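Local atomic coordinates of MB2760 (Mycobacterium tuberculosis, PDB entry 2BNG), a protein that catalyses the hydrolysis of epoxides to diols, accepting long or bulky lipophilic substrates such as 9,10-epoxystearic acid and cholesterol 5,6-oxide in vitro. Residues L44-V49 and T118-Y123. Numbering follows the deposited sequence.
Sequences LVYENV and TLWRDY
With CG anti to the backbone N in both Tyr-46 (chi1 168°) and Trp-120 (chi1 171°), the two rings rise side by side from neighbouring strands and stack face to face. Tyr-46 CE1 sits over the centre of the indole, 3.5 Å from Trp-120 CE2, and the planes are 19° apart. Beside this stack, a water joins three polar groups: it accepts from Tyr-46 OH at 2.6 Å and donates to Asn-48 OD1 at 2.6 Å and to Asp-122 OD2 at 2.9 Å. Asn-48 ND2 also bonds Tyr-46 OH and Ser-52 OG, and Arg-91 forms a salt bridge with the same Asp-122 oxygen.

On the opposite face of the sheet, Glu-47 OE1 takes Arg-121 NE at 2.7 Å in the guanidinium plane; Arg-53 holds the other carboxylate oxygen, and Glu-90 of the second subunit pairs with Arg-121 NH1. At the C-terminal end of the pair, Val-49 CG2 makes a CH-pi contact over the Tyr-123 ring. Backbone bonds such as Glu-47 N to Trp-120 O (2.8 Å) alternate between these parallel strands. The water's place between Asp-122, the probable proton acceptor, Tyr-46 and Asn-48 is consistent with the nucleophilic water site of limonene-1,2-epoxide hydrolases.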
ATOM      1  N   LEU C  44      11.464 -36.268  32.617  1.00 41.37           N
ATOM      2  CA  LEU C  44      12.593 -35.595  32.004  1.00 38.44           C
ATOM      3  C   LEU C  44      13.922 -36.171  32.471  1.00 38.30           C
ATOM      4  O   LEU C  44      14.128 -36.373  33.678  1.00 38.79           O
ATOM      5  CB  LEU C  44      12.556 -34.104  32.329  1.00 37.07           C
ATOM      6  CG  LEU C  44      13.716 -33.254  31.808  1.00 35.08           C
ATOM      7  CD1 LEU C  44      13.698 -33.109  30.266  1.00 31.70           C
ATOM      8  CD2 LEU C  44      13.696 -31.892  32.498  1.00 33.45           C
ATOM      9  N   VAL C  45      14.815 -36.452  31.520  1.00 37.01           N
ATOM     10  CA  VAL C  45      16.233 -36.533  31.857  1.00 35.67           C
ATOM     11  C   VAL C  45      16.996 -35.361  31.255  1.00 34.33           C
ATOM     12  O   VAL C  45      16.920 -35.085  30.038  1.00 33.73           O
ATOM     13  CB  VAL C  45      16.913 -37.971  31.663  1.00 37.35           C
ATOM     14  CG1 VAL C  45      15.928 -39.079  31.187  1.00 36.30           C
ATOM     15  CG2 VAL C  45      18.209 -37.909  30.861  1.00 34.94           C
ATOM     16  N   TYR C  46      17.695 -34.650  32.145  1.00 33.77           N
ATOM     17  CA  TYR C  46      18.419 -33.427  31.814  1.00 32.36           C
ATOM     18  C   TYR C  46      19.939 -33.576  32.013  1.00 32.63           C
ATOM     19  O   TYR C  46      20.445 -33.735  33.152  1.00 32.99           O
ATOM     20  CB  TYR C  46      17.868 -32.244  32.626  1.00 31.90           C
ATOM     21  CG  TYR C  46      18.712 -30.986  32.597  1.00 30.13           C
ATOM     22  CD1 TYR C  46      19.268 -30.516  31.402  1.00 29.06           C
ATOM     23  CD2 TYR C  46      18.928 -30.247  33.760  1.00 29.67           C
ATOM     24  CE1 TYR C  46      20.026 -29.331  31.366  1.00 28.56           C
ATOM     25  CE2 TYR C  46      19.695 -29.068  33.747  1.00 29.39           C
ATOM     26  CZ  TYR C  46      20.242 -28.627  32.541  1.00 30.43           C
ATOM     27  OH  TYR C  46      20.996 -27.489  32.486  1.00 30.27           O
ATOM     28  N   GLU C  47      20.660 -33.489  30.897  1.00 32.18           N
ATOM     29  CA  GLU C  47      22.096 -33.721  30.871  1.00 33.19           C
ATOM     30  C   GLU C  47      22.823 -32.513  30.342  1.00 31.44           C
ATOM     31  O   GLU C  47      22.496 -31.997  29.275  1.00 31.21           O
ATOM     32  CB  GLU C  47      22.445 -34.914  29.978  1.00 33.39           C
ATOM     33  CG  GLU C  47      22.027 -36.254  30.555  1.00 37.47           C
ATOM     34  CD  GLU C  47      22.036 -37.422  29.548  1.00 39.62           C
ATOM     35  OE1 GLU C  47      22.143 -37.214  28.302  1.00 42.11           O
ATOM     36  OE2 GLU C  47      21.926 -38.579  30.027  1.00 44.89           O
ATOM     37  N   ASN C  48      23.796 -32.049  31.109  1.00 31.19           N
ATOM     38  CA  ASN C  48      24.887 -31.285  30.549  1.00 30.48           C
ATOM     39  C   ASN C  48      25.981 -32.314  30.307  1.00 30.83           C
ATOM     40  O   ASN C  48      26.544 -32.856  31.263  1.00 31.52           O
ATOM     41  CB  ASN C  48      25.319 -30.203  31.524  1.00 30.24           C
ATOM     42  CG  ASN C  48      24.267 -29.147  31.693  1.00 30.43           C
ATOM     43  OD1 ASN C  48      23.956 -28.425  30.748  1.00 29.17           O
ATOM     44  ND2 ASN C  48      23.684 -29.059  32.890  1.00 29.60           N
ATOM     45  N   VAL C  49      26.248 -32.619  29.043  1.00 30.43           N
ATOM     46  CA  VAL C  49      27.035 -33.807  28.704  1.00 31.40           C
ATOM     47  C   VAL C  49      28.423 -33.776  29.332  1.00 32.97           C
ATOM     48  O   VAL C  49      29.180 -32.814  29.139  1.00 33.11           O
ATOM     49  CB  VAL C  49      27.175 -33.972  27.167  1.00 31.30           C
ATOM     50  CG1 VAL C  49      27.724 -35.187  26.801  1.00 29.88           C
ATOM     51  CG2 VAL C  49      25.977 -34.138  26.566  1.00 29.24           C
ATOM     52  N   THR C 118      10.889 -34.533  27.228  1.00 36.72           N
ATOM     53  CA  THR C 118      11.290 -35.720  27.994  1.00 36.84           C
ATOM     54  C   THR C 118      12.802 -35.920  28.050  1.00 35.27           C
ATOM     55  O   THR C 118      13.306 -36.568  28.968  1.00 35.47           O
ATOM     56  CB  THR C 118      10.578 -36.991  27.488  1.00 38.35           C
ATOM     57  OG1 THR C 118      10.909 -37.207  26.111  1.00 39.40           O
ATOM     58  CG2 THR C 118       9.051 -36.838  27.642  1.00 38.50           C
ATOM     59  N   LEU C 119      13.512 -35.351  27.069  1.00 33.35           N
ATOM     60  CA  LEU C 119      14.969 -35.338  27.061  1.00 31.79           C
ATOM     61  C   LEU C 119      15.469 -33.931  26.782  1.00 30.46           C
ATOM     62  O   LEU C 119      14.974 -33.259  25.880  1.00 29.99           O
ATOM     63  CB  LEU C 119      15.556 -36.315  26.031  1.00 31.44           C
ATOM     64  CG  LEU C 119      17.084 -36.274  25.868  1.00 30.31           C
ATOM     65  CD1 LEU C 119      17.828 -36.742  27.139  1.00 27.94           C
ATOM     66  CD2 LEU C 119      17.545 -37.052  24.645  1.00 31.32           C
ATOM     67  N   TRP C 120      16.451 -33.494  27.570  1.00 29.51           N
ATOM     68  CA  TRP C 120      17.129 -32.211  27.349  1.00 27.62           C
ATOM     69  C   TRP C 120      18.616 -32.457  27.580  1.00 27.31           C
ATOM     70  O   TRP C 120      19.076 -32.681  28.721  1.00 27.34           O
ATOM     71  CB  TRP C 120      16.576 -31.145  28.281  1.00 27.56           C
ATOM     72  CG  TRP C 120      17.317 -29.845  28.303  1.00 26.39           C
ATOM     73  CD1 TRP C 120      18.172 -29.370  27.358  1.00 25.91           C
ATOM     74  CD2 TRP C 120      17.232 -28.836  29.320  1.00 25.66           C
ATOM     75  NE1 TRP C 120      18.639 -28.118  27.724  1.00 26.08           N
ATOM     76  CE2 TRP C 120      18.082 -27.774  28.931  1.00 25.73           C
ATOM     77  CE3 TRP C 120      16.521 -28.726  30.527  1.00 27.25           C
ATOM     78  CZ2 TRP C 120      18.231 -26.607  29.699  1.00 25.76           C
ATOM     79  CZ3 TRP C 120      16.684 -27.563  31.303  1.00 26.92           C
ATOM     80  CH2 TRP C 120      17.526 -26.528  30.879  1.00 25.83           C
ATOM     81  N   ARG C 121      19.354 -32.447  26.478  1.00 26.34           N
ATOM     82  CA  ARG C 121      20.762 -32.812  26.483  1.00 26.43           C
ATOM     83  C   ARG C 121      21.606 -31.695  25.863  1.00 25.63           C
ATOM     84  O   ARG C 121      21.585 -31.471  24.645  1.00 25.13           O
ATOM     85  CB  ARG C 121      20.969 -34.112  25.707  1.00 26.81           C
ATOM     86  CG  ARG C 121      22.369 -34.633  25.865  1.00 27.72           C
ATOM     87  CD  ARG C 121      22.633 -35.881  25.038  1.00 28.23           C
ATOM     88  NE  ARG C 121      21.991 -37.075  25.589  1.00 30.21           N
ATOM     89  CZ  ARG C 121      21.428 -38.013  24.829  1.00 33.49           C
ATOM     90  NH1 ARG C 121      21.402 -37.878  23.502  1.00 34.01           N
ATOM     91  NH2 ARG C 121      20.850 -39.059  25.373  1.00 33.30           N
ATOM     92  N   ASP C 122      22.334 -30.979  26.701  1.00 25.42           N
ATOM     93  CA  ASP C 122      23.127 -29.859  26.189  1.00 25.11           C
ATOM     94  C   ASP C 122      24.593 -30.261  26.093  1.00 25.52           C
ATOM     95  O   ASP C 122      25.157 -30.824  27.042  1.00 25.79           O
ATOM     96  CB  ASP C 122      22.939 -28.612  27.062  1.00 24.55           C
ATOM     97  CG  ASP C 122      21.717 -27.762  26.650  1.00 26.35           C
ATOM     98  OD1 ASP C 122      21.119 -27.966  25.564  1.00 27.52           O
ATOM     99  OD2 ASP C 122      21.342 -26.852  27.415  1.00 28.42           O
ATOM    100  N   TYR C 123      25.180 -29.970  24.936  1.00 25.61           N
ATOM    101  CA  TYR C 123      26.579 -30.214  24.630  1.00 26.70           C
ATOM    102  C   TYR C 123      27.340 -28.887  24.574  1.00 27.57           C
ATOM    103  O   TYR C 123      26.875 -27.925  23.971  1.00 27.84           O
ATOM    104  CB  TYR C 123      26.701 -30.836  23.239  1.00 26.65           C
ATOM    105  CG  TYR C 123      26.220 -32.255  23.079  1.00 26.15           C
ATOM    106  CD1 TYR C 123      24.903 -32.528  22.694  1.00 24.34           C
ATOM    107  CD2 TYR C 123      27.099 -33.346  23.278  1.00 25.43           C
ATOM    108  CE1 TYR C 123      24.470 -33.851  22.513  1.00 25.14           C
ATOM    109  CE2 TYR C 123      26.675 -34.662  23.095  1.00 25.06           C
ATOM    110  CZ  TYR C 123      25.366 -34.897  22.712  1.00 27.11           C
ATOM    111  OH  TYR C 123      24.939 -36.179  22.549  1.00 29.56           O
TER
HETATM  112  O   HOH W   1      22.032 -26.740  30.226  1.00 20.92           O